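Local coordinates for protein CofB (Escherichia coli, PDB 5AX6) that is the minor pilin subunit of the CFA/III type IVb pilus, forms a homotrimer and probably takes part in starting pilus assembly, at residues I408-K413 and G437-T442. Sequence-based numbering, arbitrary orientation.
Sequences IVADTK and GYLSGT
In the C-terminal domain of CofB, strands 398-409 and 438-448, which belong to different sheets within the chain, come together where the first ends and the second begins. Ile408 and Leu439 meet here through their methyl groups. CG1 of Ile408 lies anti to the backbone N (chi1 180°), and the extended chain carries Ile408 CD1 to Thr442, where it packs 3.6 Å from Thr442 CG2. Ile408 CD1 also lies 4.0 Å from Leu439 CD2. Leu478 of strand 478-487 touches both Ile408 and Thr442. Ala410 centres an inverse gamma turn beyond the strand end. Ala410 CB sits 3.6 Å from Gly437 O. Ala410 CB is also 4.1 Å from Leu439 CD1. The turn residue accepts the one hydrogen bond between the segments: Gly437 N reaches Ala410 O at 2.7 Å, nearly straight (170°) and in the carbonyl plane. Thr412 CG2 lies 4.0 Å from Gly437 N. Both threonines turn a methyl to the contact, while Thr442 OG1 bonds to Thr458 O and Thr412 OG1 to Gln435 O. Gly437 O accepts a hydrogen bond from Ser440 OG of a second subunit, and Ile408 and Val409 pair with a strand of that subunit. Buried methyl packing therefore joins the two strands, and the short backbone bond links the turn after strand 398-409 to the residue preceding strand 438-448, near the trimer interface.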
ATOM      1  N   ILE A 408     -26.845  23.238 -37.432  1.00 18.07           N
ATOM      2  CA  ILE A 408     -26.712  24.530 -38.089  1.00 17.32           C
ATOM      3  C   ILE A 408     -27.683  24.611 -39.251  1.00 20.42           C
ATOM      4  O   ILE A 408     -27.682  23.744 -40.120  1.00 21.04           O
ATOM      5  CB  ILE A 408     -25.257  24.778 -38.595  1.00 23.72           C
ATOM      6  CG1 ILE A 408     -25.147  26.138 -39.291  1.00 19.70           C
ATOM      7  CG2 ILE A 408     -24.797  23.661 -39.541  1.00 19.49           C
ATOM      8  CD1 ILE A 408     -23.720  26.465 -39.781  1.00 23.64           C
ATOM      9  N   VAL A 409     -28.543  25.627 -39.251  1.00 20.85           N
ATOM     10  CA  VAL A 409     -29.429  25.840 -40.394  1.00 19.05           C
ATOM     11  C   VAL A 409     -29.466  27.310 -40.800  1.00 19.63           C
ATOM     12  O   VAL A 409     -29.280  28.218 -39.976  1.00 23.40           O
ATOM     13  CB  VAL A 409     -30.884  25.346 -40.123  1.00 17.25           C
ATOM     14  CG1 VAL A 409     -30.916  23.825 -39.963  1.00 22.69           C
ATOM     15  CG2 VAL A 409     -31.473  26.045 -38.898  1.00 25.49           C
ATOM     16  N   ALA A 410     -29.678  27.523 -42.094  1.00 24.76           N
ATOM     17  CA  ALA A 410     -29.748  28.855 -42.667  1.00 26.54           C
ATOM     18  C   ALA A 410     -31.148  29.436 -42.490  1.00 27.74           C
ATOM     19  O   ALA A 410     -31.888  29.605 -43.458  1.00 28.10           O
ATOM     20  CB  ALA A 410     -29.363  28.812 -44.138  1.00 22.39           C
ATOM     21  N   ASP A 411     -31.518  29.717 -41.246  1.00 28.26           N
ATOM     22  CA  ASP A 411     -32.852  30.233 -40.971  1.00 29.69           C
ATOM     23  C   ASP A 411     -33.028  31.640 -41.568  1.00 30.89           C
ATOM     24  O   ASP A 411     -32.065  32.386 -41.715  1.00 25.31           O
ATOM     25  CB  ASP A 411     -33.113  30.247 -39.465  1.00 25.00           C
ATOM     26  CG  ASP A 411     -34.603  30.258 -39.122  1.00 34.42           C
ATOM     27  OD1 ASP A 411     -35.435  30.003 -40.020  1.00 33.27           O
ATOM     28  OD2 ASP A 411     -34.935  30.501 -37.943  1.00 33.14           O
ATOM     29  N   THR A 412     -34.262  31.983 -41.919  1.00 30.77           N
ATOM     30  CA  THR A 412     -34.582  33.322 -42.414  1.00 29.03           C
ATOM     31  C   THR A 412     -35.878  33.794 -41.761  1.00 33.15           C
ATOM     32  O   THR A 412     -36.567  33.003 -41.126  1.00 33.54           O
ATOM     33  CB  THR A 412     -34.725  33.345 -43.943  1.00 33.40           C
ATOM     34  OG1 THR A 412     -35.736  32.407 -44.342  1.00 37.72           O
ATOM     35  CG2 THR A 412     -33.396  32.980 -44.607  1.00 32.91           C
ATOM     36  N   LYS A 413     -36.202  35.077 -41.901  1.00 37.59           N
ATOM     37  CA  LYS A 413     -37.415  35.621 -41.291  1.00 43.71           C
ATOM     38  C   LYS A 413     -38.668  34.940 -41.835  1.00 43.87           C
ATOM     39  O   LYS A 413     -38.759  34.662 -43.032  1.00 47.20           O
ATOM     40  CB  LYS A 413     -37.509  37.129 -41.530  1.00 48.68           C
ATOM     41  CG  LYS A 413     -36.452  37.951 -40.823  1.00 47.49           C
ATOM     42  CD  LYS A 413     -36.530  39.410 -41.265  1.00 59.38           C
ATOM     43  CE  LYS A 413     -35.629  40.304 -40.420  1.00 62.78           C
ATOM     44  NZ  LYS A 413     -36.248  41.648 -40.191  1.00 63.24           N
ATOM     45  N   GLY A 437     -32.854  29.293 -45.986  1.00 28.12           N
ATOM     46  CA  GLY A 437     -32.194  29.817 -47.170  1.00 29.55           C
ATOM     47  C   GLY A 437     -31.004  28.940 -47.519  1.00 29.86           C
ATOM     48  O   GLY A 437     -31.001  27.745 -47.195  1.00 29.63           O
ATOM     49  N   TYR A 438     -30.001  29.514 -48.179  1.00 24.58           N
ATOM     50  CA  TYR A 438     -28.789  28.768 -48.512  1.00 26.15           C
ATOM     51  C   TYR A 438     -27.696  29.121 -47.516  1.00 29.75           C
ATOM     52  O   TYR A 438     -27.475  30.287 -47.213  1.00 24.68           O
ATOM     53  CB  TYR A 438     -28.294  29.071 -49.925  1.00 29.17           C
ATOM     54  CG  TYR A 438     -29.355  28.996 -50.991  1.00 30.44           C
ATOM     55  CD1 TYR A 438     -30.473  28.188 -50.835  1.00 28.59           C
ATOM     56  CD2 TYR A 438     -29.238  29.738 -52.158  1.00 29.08           C
ATOM     57  CE1 TYR A 438     -31.456  28.124 -51.820  1.00 34.53           C
ATOM     58  CE2 TYR A 438     -30.214  29.687 -53.141  1.00 33.78           C
ATOM     59  CZ  TYR A 438     -31.317  28.879 -52.966  1.00 36.79           C
ATOM     60  OH  TYR A 438     -32.280  28.828 -53.945  1.00 34.79           O
ATOM     61  N   LEU A 439     -27.016  28.108 -47.007  1.00 24.40           N
ATOM     62  CA  LEU A 439     -25.949  28.331 -46.043  1.00 21.34           C
ATOM     63  C   LEU A 439     -24.650  28.762 -46.732  1.00 24.83           C
ATOM     64  O   LEU A 439     -24.236  28.148 -47.717  1.00 24.85           O
ATOM     65  CB  LEU A 439     -25.730  27.041 -45.247  1.00 23.46           C
ATOM     66  CG  LEU A 439     -24.884  27.032 -43.993  1.00 31.81           C
ATOM     67  CD1 LEU A 439     -25.467  28.014 -42.980  1.00 26.15           C
ATOM     68  CD2 LEU A 439     -24.873  25.599 -43.459  1.00 25.79           C
ATOM     69  N   SER A 440     -24.011  29.817 -46.232  1.00 22.56           N
ATOM     70  CA  SER A 440     -22.656  30.154 -46.676  1.00 25.86           C
ATOM     71  C   SER A 440     -21.628  29.552 -45.720  1.00 26.65           C
ATOM     72  O   SER A 440     -20.447  29.396 -46.058  1.00 26.87           O
ATOM     73  CB  SER A 440     -22.463  31.663 -46.763  1.00 22.21           C
ATOM     74  OG  SER A 440     -23.213  32.195 -47.838  1.00 31.76           O
ATOM     75  N   GLY A 441     -22.087  29.236 -44.514  1.00 24.44           N
ATOM     76  CA  GLY A 441     -21.231  28.627 -43.513  1.00 26.32           C
ATOM     77  C   GLY A 441     -21.162  29.421 -42.227  1.00 25.84           C
ATOM     78  O   GLY A 441     -21.980  30.302 -41.989  1.00 23.19           O
ATOM     79  N   THR A 442     -20.170  29.112 -41.396  1.00 25.03           N
ATOM     80  CA  THR A 442     -20.030  29.797 -40.122  1.00 23.08           C
ATOM     81  C   THR A 442     -18.570  29.878 -39.704  1.00 23.84           C
ATOM     82  O   THR A 442     -17.780  28.951 -39.931  1.00 19.22           O
ATOM     83  CB  THR A 442     -20.854  29.098 -39.004  1.00 24.77           C
ATOM     84  OG1 THR A 442     -20.657  29.786 -37.762  1.00 23.31           O
ATOM     85  CG2 THR A 442     -20.412  27.654 -38.831  1.00 22.20           C
TER